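Local coordinates for protein sulfoquinovosidase (Escherichia coli, PDB 5AED) that hydrolyses sulfoquinovosyl diacylglycerides and simple sulfoquinovosides such as sulfoquinovosyl glycerol to release sulfoquinovose for sulfoglycolysis, at residues 378-383 with 415-420; 520-525 with 552-557; 11-16 with 68-73. All coordinates share one frame; numbering follows the deposited sequence.

Interaction 1. Residues 378-383 with 415-420; sequences TNPEAY and YLHNGV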
loop_
_atom_site.group_PDB
_atom_site.type_symbol
_atom_site.label_atom_id
_atom_site.label_comp_id
_atom_site.label_asym_id
_atom_site.label_seq_id
_atom_site.Cartn_x
_atom_site.Cartn_y
_atom_site.Cartn_z
ATOM N N THR A 378 19.413 4.708 -8.355
ATOM C CA THR A 378 19.757 4.271 -9.731
ATOM C C THR A 378 21.281 4.173 -9.976
ATOM O O THR A 378 21.698 3.681 -11.026
ATOM C CB THR A 378 19.150 5.183 -10.818
ATOM O OG1 THR A 378 19.983 6.342 -10.993
ATOM C CG2 THR A 378 17.647 5.606 -10.471
ATOM N N ASN A 379 22.092 4.704 -9.055
ATOM C CA ASN A 379 23.556 4.613 -9.140
ATOM C C ASN A 379 23.921 3.248 -8.568
ATOM O O ASN A 379 23.694 3.004 -7.400
ATOM C CB ASN A 379 24.147 5.773 -8.344
ATOM C CG ASN A 379 25.677 5.828 -8.348
ATOM O OD1 ASN A 379 26.369 4.816 -8.517
ATOM N ND2 ASN A 379 26.197 7.020 -8.071
ATOM N N PRO A 380 24.439 2.329 -9.393
ATOM C CA PRO A 380 24.738 0.951 -8.916
ATOM C C PRO A 380 25.519 0.890 -7.592
ATOM O O PRO A 380 25.209 0.089 -6.700
ATOM C CB PRO A 380 25.611 0.376 -10.038
ATOM C CG PRO A 380 25.325 1.200 -11.245
ATOM C CD PRO A 380 24.847 2.544 -10.799
ATOM N N GLU A 381 26.511 1.756 -7.465
ATOM C CA GLU A 381 27.360 1.737 -6.295
ATOM C C GLU A 381 26.799 2.535 -5.132
ATOM O O GLU A 381 27.066 2.167 -4.011
ATOM C CB GLU A 381 28.815 2.054 -6.647
ATOM C CG GLU A 381 29.148 3.437 -7.150
ATOM C CD GLU A 381 30.661 3.738 -7.052
ATOM O OE1 GLU A 381 31.277 3.521 -5.965
ATOM O OE2 GLU A 381 31.240 4.203 -8.066
ATOM N N ALA A 382 25.953 3.546 -5.361
ATOM C CA ALA A 382 25.174 4.149 -4.236
ATOM C C ALA A 382 24.162 3.133 -3.598
ATOM O O ALA A 382 24.018 3.022 -2.353
ATOM C CB ALA A 382 24.448 5.382 -4.701
ATOM N N TYR A 383 23.484 2.400 -4.483
ATOM C CA TYR A 383 22.566 1.337 -4.134
ATOM C C TYR A 383 23.252 0.295 -3.248
ATOM O O TYR A 383 22.789 0.016 -2.153
ATOM C CB TYR A 383 21.979 0.702 -5.419
ATOM C CG TYR A 383 20.991 -0.414 -5.167
ATOM C CD1 TYR A 383 19.625 -0.143 -4.985
ATOM C CD2 TYR A 383 21.405 -1.744 -5.113
ATOM C CE1 TYR A 383 18.725 -1.168 -4.732
ATOM C CE2 TYR A 383 20.513 -2.762 -4.839
ATOM C CZ TYR A 383 19.157 -2.472 -4.670
ATOM O OH TYR A 383 18.238 -3.478 -4.438
ATOM N N TYR A 415 18.066 14.957 -10.971
ATOM C CA TYR A 415 18.771 14.355 -12.126
ATOM C C TYR A 415 19.501 13.119 -11.609
ATOM O O TYR A 415 20.229 13.216 -10.640
ATOM C CB TYR A 415 19.719 15.376 -12.809
ATOM C CG TYR A 415 18.932 16.515 -13.426
ATOM C CD1 TYR A 415 18.422 17.538 -12.626
ATOM C CD2 TYR A 415 18.598 16.517 -14.773
ATOM C CE1 TYR A 415 17.628 18.553 -13.157
ATOM C CE2 TYR A 415 17.807 17.540 -15.319
ATOM C CZ TYR A 415 17.326 18.551 -14.506
ATOM O OH TYR A 415 16.543 19.561 -15.005
ATOM N N LEU A 416 19.229 11.970 -12.222
ATOM C CA LEU A 416 19.624 10.665 -11.707
ATOM C C LEU A 416 20.692 10.021 -12.585
ATOM O O LEU A 416 20.743 10.236 -13.788
ATOM C CB LEU A 416 18.425 9.698 -11.650
ATOM C CG LEU A 416 17.221 9.968 -10.731
ATOM C CD1 LEU A 416 17.682 10.397 -9.348
ATOM C CD2 LEU A 416 16.275 11.015 -11.312
ATOM N N HIS A 417 21.470 9.140 -11.965
ATOM C CA HIS A 417 22.642 8.500 -12.562
ATOM C C HIS A 417 22.320 7.678 -13.795
ATOM O O HIS A 417 23.156 7.527 -14.661
ATOM C CB HIS A 417 23.288 7.616 -11.513
ATOM C CG HIS A 417 24.596 7.030 -11.927
ATOM N ND1 HIS A 417 24.690 5.842 -12.625
ATOM C CD2 HIS A 417 25.865 7.465 -11.740
ATOM C CE1 HIS A 417 25.963 5.566 -12.845
ATOM N NE2 HIS A 417 26.695 6.538 -12.322
ATOM N N ASN A 418 21.119 7.118 -13.871
ATOM C CA ASN A 418 20.732 6.284 -15.011
ATOM C C ASN A 418 20.217 7.112 -16.172
ATOM O O ASN A 418 19.889 6.589 -17.209
ATOM C CB ASN A 418 19.699 5.248 -14.584
ATOM C CG ASN A 418 18.291 5.853 -14.321
ATOM O OD1 ASN A 418 18.083 7.082 -14.239
ATOM N ND2 ASN A 418 17.316 4.960 -14.188
ATOM N N GLY A 419 20.085 8.405 -15.979
ATOM C CA GLY A 419 19.679 9.283 -17.065
ATOM C C GLY A 419 18.207 9.328 -17.421
ATOM O O GLY A 419 17.845 9.967 -18.420
ATOM N N VAL A 420 17.362 8.656 -16.632
ATOM C CA VAL A 420 15.949 8.599 -16.907
ATOM C C VAL A 420 15.303 9.788 -16.224
ATOM O O VAL A 420 15.608 10.070 -15.077
ATOM C CB VAL A 420 15.343 7.297 -16.368
ATOM C CG1 VAL A 420 13.835 7.311 -16.521
ATOM C CG2 VAL A 420 15.935 6.092 -17.098
#

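Interaction 2. Residues 520-525 with 552-557; sequences LLLRWC and AETIAH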
loop_
_atom_site.group_PDB
_atom_site.type_symbol
_atom_site.label_atom_id
_atom_site.label_comp_id
_atom_site.label_asym_id
_atom_site.label_seq_id
_atom_site.Cartn_x
_atom_site.Cartn_y
_atom_site.Cartn_z
ATOM N N LEU A 520 -10.730 5.441 21.015
ATOM C CA LEU A 520 -10.161 5.178 19.695
ATOM C C LEU A 520 -9.027 4.148 19.778
ATOM O O LEU A 520 -8.987 3.201 18.976
ATOM C CB LEU A 520 -9.698 6.463 18.996
ATOM C CG LEU A 520 -9.075 6.354 17.586
ATOM C CD1 LEU A 520 -10.034 5.670 16.593
ATOM C CD2 LEU A 520 -8.767 7.769 17.129
ATOM N N LEU A 521 -8.102 4.312 20.726
ATOM C CA LEU A 521 -7.001 3.339 20.872
ATOM C C LEU A 521 -7.542 1.934 21.033
ATOM O O LEU A 521 -7.134 0.983 20.332
ATOM C CB LEU A 521 -6.113 3.697 22.053
ATOM C CG LEU A 521 -4.844 2.850 22.199
ATOM C CD1 LEU A 521 -3.899 2.980 21.009
ATOM C CD2 LEU A 521 -4.132 3.286 23.462
ATOM N N LEU A 522 -8.543 1.823 21.882
ATOM C CA LEU A 522 -9.080 0.502 22.220
ATOM C C LEU A 522 -9.809 -0.100 21.031
ATOM O O LEU A 522 -9.646 -1.283 20.736
ATOM C CB LEU A 522 -10.008 0.592 23.457
ATOM C CG LEU A 522 -9.384 0.471 24.871
ATOM C CD1 LEU A 522 -7.982 1.040 24.984
ATOM C CD2 LEU A 522 -10.291 0.995 25.996
ATOM N N ARG A 523 -10.621 0.701 20.329
ATOM C CA ARG A 523 -11.290 0.184 19.102
ATOM C C ARG A 523 -10.293 -0.222 18.043
ATOM O O ARG A 523 -10.477 -1.216 17.288
ATOM C CB ARG A 523 -12.256 1.224 18.521
ATOM C CG ARG A 523 -13.517 1.497 19.327
ATOM C CD ARG A 523 -14.472 0.343 19.160
ATOM N NE ARG A 523 -15.775 0.626 19.681
ATOM C CZ ARG A 523 -16.705 -0.298 19.943
ATOM N NH1 ARG A 523 -16.458 -1.599 19.853
ATOM N NH2 ARG A 523 -17.872 0.086 20.420
ATOM N N TRP A 524 -9.205 0.529 17.929
ATOM C CA TRP A 524 -8.250 0.196 16.901
ATOM C C TRP A 524 -7.483 -1.083 17.333
ATOM O O TRP A 524 -7.069 -1.900 16.501
ATOM C CB TRP A 524 -7.280 1.347 16.700
ATOM C CG TRP A 524 -6.739 1.498 15.343
ATOM C CD1 TRP A 524 -6.135 0.571 14.598
ATOM C CD2 TRP A 524 -6.751 2.691 14.577
ATOM N NE1 TRP A 524 -5.701 1.111 13.405
ATOM C CE2 TRP A 524 -6.106 2.412 13.361
ATOM C CE3 TRP A 524 -7.275 3.972 14.792
ATOM C CZ2 TRP A 524 -5.953 3.390 12.343
ATOM C CZ3 TRP A 524 -7.111 4.946 13.815
ATOM C CH2 TRP A 524 -6.471 4.648 12.601
ATOM N N CYS A 525 -7.247 -1.213 18.629
ATOM C CA CYS A 525 -6.652 -2.455 19.156
ATOM C C CYS A 525 -7.502 -3.662 18.757
ATOM O O CYS A 525 -6.960 -4.728 18.331
ATOM C CB CYS A 525 -6.438 -2.382 20.673
ATOM S SG CYS A 525 -5.399 -3.803 21.276
ATOM N N ALA A 552 -5.018 1.351 33.809
ATOM C CA ALA A 552 -4.942 -0.100 34.023
ATOM C C ALA A 552 -5.919 -0.800 33.087
ATOM O O ALA A 552 -5.653 -1.888 32.560
ATOM C CB ALA A 552 -5.279 -0.449 35.478
ATOM N N GLU A 553 -7.070 -0.151 32.891
ATOM C CA GLU A 553 -8.068 -0.648 31.968
ATOM C C GLU A 553 -7.520 -0.766 30.547
ATOM O O GLU A 553 -7.782 -1.771 29.840
ATOM C CB GLU A 553 -9.257 0.269 32.008
ATOM C CG GLU A 553 -10.344 -0.182 31.090
ATOM C CD GLU A 553 -11.643 0.486 31.382
ATOM O OE1 GLU A 553 -11.627 1.536 32.075
ATOM O OE2 GLU A 553 -12.658 -0.064 30.893
ATOM N N THR A 554 -6.698 0.205 30.155
ATOM C CA THR A 554 -6.109 0.197 28.827
ATOM C C THR A 554 -5.159 -0.959 28.752
ATOM O O THR A 554 -5.180 -1.709 27.769
ATOM C CB THR A 554 -5.307 1.489 28.532
ATOM O OG1 THR A 554 -6.198 2.602 28.569
ATOM C CG2 THR A 554 -4.609 1.443 27.148
ATOM N N ILE A 555 -4.286 -1.081 29.744
ATOM C CA ILE A 555 -3.313 -2.209 29.766
ATOM C C ILE A 555 -4.025 -3.550 29.713
ATOM O O ILE A 555 -3.613 -4.446 28.961
ATOM C CB ILE A 555 -2.371 -2.144 30.981
ATOM C CG1 ILE A 555 -1.452 -0.914 30.852
ATOM C CG2 ILE A 555 -1.559 -3.438 31.118
ATOM C CD1 ILE A 555 -0.738 -0.526 32.143
ATOM N N ALA A 556 -5.119 -3.687 30.476
ATOM C CA ALA A 556 -5.879 -4.931 30.508
ATOM C C ALA A 556 -6.528 -5.243 29.168
ATOM O O ALA A 556 -6.682 -6.414 28.775
ATOM C CB ALA A 556 -6.938 -4.880 31.587
ATOM N N HIS A 557 -6.925 -4.187 28.456
ATOM C CA HIS A 557 -7.498 -4.365 27.125
ATOM C C HIS A 557 -6.452 -4.957 26.171
ATOM O O HIS A 557 -6.745 -5.871 25.392
ATOM C CB HIS A 557 -8.058 -3.039 26.579
ATOM C CG HIS A 557 -8.874 -3.231 25.355
ATOM N ND1 HIS A 557 -10.219 -3.542 25.397
ATOM C CD2 HIS A 557 -8.524 -3.221 24.051
ATOM C CE1 HIS A 557 -10.664 -3.687 24.165
ATOM N NE2 HIS A 557 -9.662 -3.485 23.330
#

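Interaction 3. Residues 11-16 with 68-73; sequences FQFHQN and TDAIVS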
loop_
_atom_site.group_PDB
_atom_site.type_symbol
_atom_site.label_atom_id
_atom_site.label_comp_id
_atom_site.label_asym_id
_atom_site.label_seq_id
_atom_site.Cartn_x
_atom_site.Cartn_y
_atom_site.Cartn_z
ATOM N N PHE A 11 -9.284 -11.388 -33.028
ATOM C CA PHE A 11 -9.120 -10.072 -33.630
ATOM C C PHE A 11 -9.735 -10.014 -35.000
ATOM O O PHE A 11 -9.284 -10.727 -35.887
ATOM C CB PHE A 11 -7.637 -9.815 -33.774
ATOM C CG PHE A 11 -7.313 -8.538 -34.443
ATOM C CD1 PHE A 11 -7.699 -7.323 -33.865
ATOM C CD2 PHE A 11 -6.607 -8.527 -35.632
ATOM C CE1 PHE A 11 -7.385 -6.121 -34.477
ATOM C CE2 PHE A 11 -6.286 -7.326 -36.248
ATOM C CZ PHE A 11 -6.685 -6.117 -35.674
ATOM N N GLN A 12 -10.715 -9.137 -35.197
ATOM C CA GLN A 12 -11.391 -8.989 -36.477
ATOM C C GLN A 12 -11.351 -7.550 -36.994
ATOM O O GLN A 12 -12.041 -6.693 -36.447
ATOM C CB GLN A 12 -12.819 -9.409 -36.306
ATOM C CG GLN A 12 -12.961 -10.681 -35.507
ATOM C CD GLN A 12 -14.398 -11.011 -35.266
ATOM O OE1 GLN A 12 -15.290 -10.461 -35.910
ATOM N NE2 GLN A 12 -14.643 -11.891 -34.316
ATOM N N PHE A 13 -10.545 -7.297 -38.032
ATOM C CA PHE A 13 -10.506 -5.993 -38.737
ATOM C C PHE A 13 -11.447 -5.977 -39.930
ATOM O O PHE A 13 -11.747 -7.032 -40.496
ATOM C CB PHE A 13 -9.084 -5.661 -39.234
ATOM C CG PHE A 13 -8.769 -4.184 -39.232
ATOM C CD1 PHE A 13 -8.251 -3.577 -38.095
ATOM C CD2 PHE A 13 -9.011 -3.401 -40.345
ATOM C CE1 PHE A 13 -7.946 -2.230 -38.089
ATOM C CE2 PHE A 13 -8.722 -2.051 -40.332
ATOM C CZ PHE A 13 -8.184 -1.468 -39.208
ATOM N N HIS A 14 -11.909 -4.773 -40.290
ATOM C CA HIS A 14 -12.642 -4.495 -41.544
ATOM C C HIS A 14 -11.955 -3.299 -42.245
ATOM O O HIS A 14 -12.262 -2.126 -41.956
ATOM C CB HIS A 14 -14.146 -4.223 -41.301
ATOM C CG HIS A 14 -14.796 -5.170 -40.337
ATOM N ND1 HIS A 14 -15.454 -4.745 -39.200
ATOM C CD2 HIS A 14 -14.868 -6.521 -40.325
ATOM C CE1 HIS A 14 -15.909 -5.791 -38.533
ATOM N NE2 HIS A 14 -15.562 -6.881 -39.192
ATOM N N GLN A 15 -11.022 -3.610 -43.156
ATOM C CA GLN A 15 -10.163 -2.605 -43.843
ATOM C C GLN A 15 -10.919 -1.534 -44.636
ATOM O O GLN A 15 -10.444 -0.383 -44.758
ATOM C CB GLN A 15 -9.152 -3.302 -44.769
ATOM C CG GLN A 15 -8.104 -4.160 -44.049
ATOM C CD GLN A 15 -6.955 -3.341 -43.427
ATOM O OE1 GLN A 15 -7.169 -2.448 -42.591
ATOM N NE2 GLN A 15 -5.722 -3.662 -43.832
ATOM N N ASN A 16 -12.076 -1.931 -45.172
ATOM C CA ASN A 16 -12.979 -1.040 -45.895
ATOM C C ASN A 16 -13.266 0.288 -45.159
ATOM O O ASN A 16 -13.173 1.354 -45.767
ATOM C CB ASN A 16 -14.289 -1.770 -46.283
ATOM C CG ASN A 16 -15.100 -2.242 -45.076
ATOM O OD1 ASN A 16 -14.923 -3.361 -44.587
ATOM N ND2 ASN A 16 -16.014 -1.395 -44.608
ATOM N N THR A 68 -8.425 8.353 -36.311
ATOM C CA THR A 68 -9.637 7.741 -36.869
ATOM C C THR A 68 -9.295 6.717 -38.029
ATOM O O THR A 68 -10.077 5.780 -38.272
ATOM C CB THR A 68 -10.626 8.830 -37.349
ATOM O OG1 THR A 68 -9.888 9.877 -37.946
ATOM C CG2 THR A 68 -11.378 9.431 -36.176
ATOM N N ASP A 69 -8.126 6.899 -38.663
ATOM C CA ASP A 69 -7.584 5.986 -39.698
ATOM C C ASP A 69 -6.735 4.894 -39.116
ATOM O O ASP A 69 -5.833 5.158 -38.309
ATOM C CB ASP A 69 -6.679 6.722 -40.681
ATOM C CG ASP A 69 -7.387 7.893 -41.400
ATOM O OD1 ASP A 69 -8.638 7.954 -41.431
ATOM O OD2 ASP A 69 -6.665 8.775 -41.906
ATOM N N ALA A 70 -6.960 3.687 -39.624
ATOM C CA ALA A 70 -6.359 2.439 -39.144
ATOM C C ALA A 70 -6.132 1.418 -40.323
ATOM O O ALA A 70 -7.090 1.041 -41.018
ATOM C CB ALA A 70 -7.288 1.827 -38.131
ATOM N N ILE A 71 -4.896 0.976 -40.497
ATOM C CA ILE A 71 -4.501 -0.089 -41.434
ATOM C C ILE A 71 -3.836 -1.269 -40.677
ATOM O O ILE A 71 -2.916 -1.058 -39.886
ATOM C CB ILE A 71 -3.448 0.473 -42.412
ATOM C CG1 ILE A 71 -4.030 1.606 -43.255
ATOM C CG2 ILE A 71 -2.870 -0.616 -43.323
ATOM C CD1 ILE A 71 -2.963 2.580 -43.698
ATOM N N VAL A 72 -4.264 -2.498 -40.952
ATOM C CA VAL A 72 -3.643 -3.693 -40.392
ATOM C C VAL A 72 -2.584 -4.339 -41.275
ATOM O O VAL A 72 -2.596 -4.201 -42.496
ATOM C CB VAL A 72 -4.681 -4.763 -40.147
ATOM C CG1 VAL A 72 -4.132 -5.875 -39.252
ATOM C CG2 VAL A 72 -5.864 -4.132 -39.497
ATOM N N SER A 73 -1.656 -5.027 -40.627
ATOM C CA SER A 73 -0.735 -5.954 -41.265
ATOM C C SER A 73 -0.389 -6.999 -40.231
ATOM O O SER A 73 -0.636 -6.792 -39.059
ATOM C CB SER A 73 0.512 -5.238 -41.762
ATOM O OG SER A 73 1.220 -4.585 -40.736
#

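Interaction 1. Residues 378-383 with 415-420
The imidazole of His-417 and the carboxamide of Asn-379 lie one above the other, their planes 19° apart, so two flat polar groups stack across the contact. Asn-379 CG covers one face of the ring near its rim, and the amide nitrogen reaches the carbon side of the imidazole, with Asn-379 ND2 3.7 Å from His-417 CD2. Asn-379 CB makes an off-centre CH-pi contact, 4.2 Å from the centroid of the His-417 ring. Pro-380 meets the ring obliquely at another corner, its CD 3.8 Å from His-417 ND1. The amide also has work to do on its own side of the contact. Asn-379 is the N-cap of helix 380-395, and its OD1 accepts from Glu-381 N at 3.2 Å and, weakly, from Ala-382 N. With CG anti to the backbone N (chi1 -179°), one side chain can thus close the helix start and flank the histidine.

The second part centres on Thr-378 and the type I turn from Leu-416 to Gly-419. Asn-418 N donates to Thr-378 OG1 over 3.2 Å, a bent bond of 137°, while the same hydroxyl is hydrogen-bonded to Asp-376 OD1. The other oxygen of Asp-376 accepts from His-417 N, so this carboxylate ties threonine and turn together. Thr-378 CB packs 3.7 Å from Asn-418 CG, the two side chains crossing nearly at right angles. Asn-418 OD1 is turned back to accept from Val-420 N at 3.0 Å, forming an Asx turn.

Within the TIM-barrel domain, the contact joins the start of helix 380-395 to the loop linking barrel strand 401-404 with helix 422-443. That last helix lies beside the 378-383 side: Thr-378 touches its Met-425 and Trp-429, and Tyr-383 OH is hydrogen-bonded to its Glu-439.

Interaction 2. Residues 520-525 with 552-557
Carrying Leu-522 and His-557 against each other, helix segments 520-525 and 552-557 run almost parallel, 8° between their directions, with axes 10.7 Å apart at closest approach. Both belong to the TIM-barrel domain of this family 31 glycosidase, and side chains carry most of the contact between the two helices. Leu-522 supplies the principal contact. Its branch carbon CG stands over one face of the His-557 ring, 3.9 Å from the centroid and 18° off the ring normal, a CH-pi arrangement displaced somewhat toward the rim. His-557 holds its CG anti to the backbone N (chi1 -169°), which carries the imidazole across to the other helix. Cys-525, one turn beyond Leu-521, comes to the ring edge instead, its CB 4.1 Å from His-557 CD2. The leucine and the cysteine therefore confine the imidazole from two directions, one over its face and one near its plane.

A second, wholly apolar patch lies one turn earlier. The methyl of Thr-554 touches the ends of two leucines that lie on the same side of it, with Thr-554 CG2 4.0 Å from Leu-522 CD1 and 4.1 Å from Leu-521 CD2. The hydroxyl on the other branch of this threonine is hydrogen-bonded to Asp-551 and Trp-546, so the residue splits its polar and apolar faces between different neighbours. Leu-521 and Cys-525 also touch Phe-558 of helix 552-567 and Ile-505 of strand 501-505, which extends the buried layer. The side chain of Leu-521 is about 8 Å from that of His-537, a residue of the sulfoquinovoside-binding site. The polar end of the histidine stays close to the first helix: His-557 NE2 lies 3.4 Å from Leu-522 O and has a weak hydrogen bond with Asp-526 OD1.

Interaction 3. Residues 11-16 with 68-73
Phe-13 and Phe-11 pack against Ala-70 and Val-72 to form the dense side of this contact. The far end of the Phe-13 ring presses on Ala-70, where Phe-13 CZ is 3.6 Å from Ala-70 CB, and Ala-70 O sits at the ring edge 3.3 Å from Phe-13 CZ. Val-72 CG2 also meets the Phe-13 ring, but their modelled separation is too short for carbons, so the detail of this pair is doubtful. The other methyl of Val-72, which is anti to the backbone N, points to a second ring: its CG1 lies in the plane of Phe-11 at the edge, 4.0 Å from Phe-11 CE2.

These rings belong to strand 9-14 of a three-stranded antiparallel sheet, whereas Val-72 and Ala-70 lie on strand 56-74 of the galactose mutarotase-like beta domain. The strand segments cross at -122° with axes 8.3 Å apart, packing side chain to side chain instead of pairing their backbones. Elsewhere in the same region Phe-13 meets the ring of Phe-20 on strand 19-24, planes nearly parallel, and Phe-11 meets that of Trp-79.

Toward solvent the contact thins to the exposed Gln-15. Its chain is bent at chi2 (-79°) and folds the amide back over strand 56-74, where Val-72 N donates to Gln-15 OE1 at 3.3 Å. This bond is nearly straight, 164°, but weak. Ile-71, exposed beside it, directs its side chain away and offers mainly its backbone, with Ile-71 CA 3.7 Å from Gln-15 OE1.

Interaction 3 comes first along the chain, followed in series by interactions 1 and 2, none nested in another. The two later contacts share the TIM-barrel domain but lie on opposite sides of the chain's centre, their own centres 46 Å apart. Interaction 1 joins a helix start to a barrel loop, while interaction 2 packs two helices. Interaction 3 lies in the N-terminal beta region, its centre 43 Å from that of interaction 1 and 65 Å from that of interaction 2. With nearest atoms at least about 29 Å apart, the contacts do not touch. They pack separate parts of a multidomain enzyme, and only interaction 2 comes near a substrate-binding residue, His-537.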